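Local coordinates for protein putative phosphosugar isomerases (Salmonella typhimurium LT2, PDB 3FKJ) that probably binds a phosphorylated sugar derivative through its SIS domain and may act as an isomerase, at residues 54-57 with 58-61; 225-228 with 229-233. All coordinates share one frame; numbering follows the deposited sequence.

Contact 1. Residues 54-57 with 58-61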
# COMPACT_ATOMS: atom_id res chain seq x y z
N GLY A 54 -11.28 1.73 3.48
CA GLY A 54 -12.64 1.95 2.99
C GLY A 54 -12.70 2.70 1.65
O GLY A 54 -13.73 2.69 0.99
N PHE A 55 -11.59 3.33 1.26
CA PHE A 55 -11.46 4.02 0.00
C PHE A 55 -10.91 3.18 -1.14
O PHE A 55 -10.90 3.64 -2.27
CB PHE A 55 -10.59 5.28 0.18
CG PHE A 55 -11.24 6.38 0.96
CD1 PHE A 55 -12.54 6.81 0.63
CD2 PHE A 55 -10.56 7.01 2.00
CE1 PHE A 55 -13.12 7.85 1.34
CE2 PHE A 55 -11.14 8.02 2.70
CZ PHE A 55 -12.42 8.43 2.39
N TRP A 56 -10.43 1.95 -0.84
CA TRP A 56 -9.86 1.08 -1.85
C TRP A 56 -10.77 0.84 -3.06
O TRP A 56 -10.28 0.86 -4.19
CB TRP A 56 -9.48 -0.30 -1.27
CG TRP A 56 -8.61 -1.03 -2.25
CD1 TRP A 56 -9.00 -1.98 -3.15
CD2 TRP A 56 -7.22 -0.80 -2.48
NE1 TRP A 56 -7.91 -2.39 -3.90
CE2 TRP A 56 -6.81 -1.67 -3.52
CE3 TRP A 56 -6.27 0.06 -1.91
CZ2 TRP A 56 -5.49 -1.72 -4.00
CZ3 TRP A 56 -4.94 -0.00 -2.38
CH2 TRP A 56 -4.56 -0.89 -3.41
N PRO A 57 -12.08 0.57 -2.84
CA PRO A 57 -12.92 0.35 -4.01
C PRO A 57 -12.93 1.47 -5.04
O PRO A 57 -12.89 1.18 -6.24
CB PRO A 57 -14.31 0.10 -3.42
CG PRO A 57 -14.00 -0.45 -2.03
CD PRO A 57 -12.84 0.40 -1.59
N GLY A 58 -13.03 2.71 -4.58
CA GLY A 58 -12.92 3.85 -5.46
C GLY A 58 -11.52 4.06 -6.03
O GLY A 58 -11.38 4.39 -7.23
N LYS A 59 -10.51 3.91 -5.19
CA LYS A 59 -9.12 4.02 -5.64
C LYS A 59 -8.88 3.06 -6.80
O LYS A 59 -8.42 3.46 -7.89
CB LYS A 59 -8.13 3.76 -4.48
CG LYS A 59 -6.63 3.91 -4.85
CD LYS A 59 -5.78 2.78 -4.33
CE LYS A 59 -4.26 3.02 -4.48
NZ LYS A 59 -3.75 3.39 -5.84
N TYR A 60 -9.24 1.79 -6.59
CA TYR A 60 -9.02 0.75 -7.60
C TYR A 60 -9.79 1.04 -8.91
O TYR A 60 -9.24 0.90 -10.02
CB TYR A 60 -9.34 -0.66 -7.01
CG TYR A 60 -9.14 -1.80 -8.00
CD1 TYR A 60 -7.86 -2.18 -8.38
CD2 TYR A 60 -10.21 -2.46 -8.58
CE1 TYR A 60 -7.64 -3.18 -9.30
CE2 TYR A 60 -9.99 -3.49 -9.54
CZ TYR A 60 -8.71 -3.86 -9.86
OH TYR A 60 -8.47 -4.86 -10.78
N PHE A 61 -11.04 1.46 -8.79
CA PHE A 61 -11.85 1.82 -9.96
C PHE A 61 -11.19 2.92 -10.81
O PHE A 61 -11.08 2.82 -12.05
CB PHE A 61 -13.26 2.26 -9.51
CG PHE A 61 -14.16 2.71 -10.64
CD1 PHE A 61 -14.85 1.78 -11.41
CD2 PHE A 61 -14.34 4.06 -10.91
CE1 PHE A 61 -15.69 2.18 -12.44
CE2 PHE A 61 -15.20 4.49 -11.94
CZ PHE A 61 -15.87 3.54 -12.71
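Phe55 O receives Lys59 N at 3.0 Å, the first of three successive i to i+4 backbone bonds that run through the opening turns of helix 56-65. The benzyl group of Phe55 turns off this turn to pack on Phe45, Ile94 and Ala96 of the parallel sheet, a fitting place for a large apolar ring. Trp56 repeats the backbone bond, its O meeting Tyr60 N at 2.8 Å. Its indole stands with CG anti to the backbone N (chi1 -167°), and in this position one face of the six-membered ring receives the aliphatic part of Lys59. The lysine chain bends at chi2 (-134°) and lays CD over that face in a CH-pi contact, 3.9 Å from the centroid of the Trp56 six-membered ring. The ring atom nearest to Lys59 CD is Trp56 CZ3, at 3.5 Å. On the pyrrole side Trp56 NE1 lies 3.8 Å from Tyr60 CB, while its N-H bonds to Gly220 O. Pro57 has no amide hydrogen, which costs nothing in a first turn; its O accepts Phe61 N at 3.2 Å. Gly58 N hydrogen-bonds Ser159 OG, which also bonds Gly54 O, and the bare CA of Gly58 lets helix 155-170 come close. The chemistry is thus divided along each long side chain: the lysine methylenes lie on one indole face along the outside of the helix, whereas the polar ends of Trp56, Lys59 and Tyr60 turn to Gly220, Asp63 (a salt bridge) and Glu310, which probably limits the movement of indole and lysine.

Contact 2. Residues 225-228 with 229-233; sequences AAHQ and ESICI
His227 presents one face of its imidazole to Ile231, one helical turn later. Ile231 CG1 lies over that face, 4.2 Å from the ring centroid, and Ile231 CG2 comes to 3.6 Å from His227 CE1, so both branches of the isoleucine press on the ring. CG1 sits between the backbone N and the carbonyl carbon (chi1 59°), an uncommon choice in a helix, and this brings it to 3.2 Å from His227 O. The same carbonyl accepts Ile231 N. A beta-branched residue suits the place because it offers two carbons to a flat partner, while His227 ND1 bonds to Ser244 OG and so limits the ring's rotation. Gln228 packs more loosely: its CG lies 4.1 Å from Cys232 SG, and its extended chain carries OE1 to Thr53. The backbone bond Cys232 N to Gln228 O is short, 2.7 Å. The helix has a wider pi-type turn over 229-233, within which an ordinary i to i+4 bond, Ile233 N to Glu229 O at 3.2 Å, is still present. Ala225 and Ala226 are small enough to pack against Leu267 of strand 263-268. The implication is a helix whose turns meet mainly through Ile231 on the His227 ring, with the long Gln228-Cys232 approach beside it. Buried Glu229 and Ser230 have protein partners for their polar ends, OE1 bonding to Asn325 and OG to Ser242 OG, whereas His227 and Gln228 are only partly covered.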
# COMPACT_ATOMS: atom_id res chain seq x y z
N ALA A 225 -9.78 -4.90 1.20
CA ALA A 225 -10.51 -5.78 2.12
C ALA A 225 -9.60 -6.74 2.91
O ALA A 225 -9.84 -7.03 4.09
CB ALA A 225 -11.54 -6.56 1.36
N ALA A 226 -8.56 -7.21 2.26
CA ALA A 226 -7.65 -8.13 2.86
C ALA A 226 -6.82 -7.40 3.90
O ALA A 226 -6.62 -7.90 5.01
CB ALA A 226 -6.80 -8.80 1.79
N HIS A 227 -6.34 -6.22 3.54
CA HIS A 227 -5.57 -5.45 4.44
C HIS A 227 -6.40 -4.97 5.63
O HIS A 227 -5.94 -5.03 6.76
CB HIS A 227 -4.91 -4.28 3.71
CG HIS A 227 -3.97 -3.53 4.57
ND1 HIS A 227 -2.81 -4.09 5.06
CD2 HIS A 227 -4.04 -2.28 5.12
CE1 HIS A 227 -2.19 -3.21 5.82
NE2 HIS A 227 -2.91 -2.11 5.88
N GLN A 228 -7.62 -4.50 5.35
CA GLN A 228 -8.50 -4.10 6.40
C GLN A 228 -8.76 -5.24 7.39
O GLN A 228 -8.69 -5.04 8.59
CB GLN A 228 -9.82 -3.62 5.80
CG GLN A 228 -10.85 -3.08 6.79
CD GLN A 228 -12.02 -2.50 6.08
OE1 GLN A 228 -11.88 -1.77 5.04
NE2 GLN A 228 -13.19 -2.87 6.54
N GLU A 229 -9.08 -6.43 6.90
CA GLU A 229 -9.28 -7.55 7.78
C GLU A 229 -8.08 -7.76 8.66
O GLU A 229 -8.19 -8.04 9.86
CB GLU A 229 -9.57 -8.81 6.99
CG GLU A 229 -9.80 -10.06 7.81
CD GLU A 229 -11.20 -10.14 8.50
OE1 GLU A 229 -12.08 -9.27 8.35
OE2 GLU A 229 -11.39 -11.12 9.23
N SER A 230 -6.90 -7.66 8.06
CA SER A 230 -5.65 -7.84 8.78
C SER A 230 -5.45 -6.86 9.92
O SER A 230 -5.22 -7.26 11.06
CB SER A 230 -4.50 -7.75 7.80
OG SER A 230 -3.29 -8.06 8.43
N ILE A 231 -5.55 -5.56 9.60
CA ILE A 231 -5.22 -4.49 10.56
C ILE A 231 -6.41 -4.13 11.47
O ILE A 231 -6.21 -3.89 12.66
CB ILE A 231 -4.56 -3.23 9.86
CG1 ILE A 231 -5.46 -2.60 8.79
CG2 ILE A 231 -3.15 -3.60 9.27
CD1 ILE A 231 -5.44 -1.04 8.84
N CYS A 232 -7.64 -4.16 10.95
CA CYS A 232 -8.80 -3.71 11.71
C CYS A 232 -9.56 -4.79 12.44
O CYS A 232 -10.36 -4.46 13.27
CB CYS A 232 -9.80 -2.99 10.79
SG CYS A 232 -9.10 -1.49 10.11
N ILE A 233 -9.35 -6.06 12.08
CA ILE A 233 -10.08 -7.17 12.72
C ILE A 233 -9.10 -8.11 13.45
O ILE A 233 -9.29 -8.36 14.62
CB ILE A 233 -10.93 -8.02 11.71
CG1 ILE A 233 -12.00 -7.16 11.02
CG2 ILE A 233 -11.56 -9.30 12.39
CD1 ILE A 233 -13.13 -6.63 11.92

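In the fold
Both contacts are buried local packings: contact 1 lies at the start of helix 56-65, contact 2 inside helix 223-238. Each flanks a different parallel sheet: 54-61 packs against the five-stranded one of the SIS domain, and 225-233 forms part of the crossover between strands 213-218 and 241-246 of the four-stranded one. Their centres are 14 Å apart, and they meet where Gln228 OE1, which bonds to Thr53, lies 3.9 Å from Gly54 N. Contact 1 is richer in aromatic rings and lies nearer the centre of the chain; contact 2 relies on aliphatic and smaller polar side chains. Each also touches the second subunit, through Tyr60 on its Ala82 and Ile231 on its Pro254.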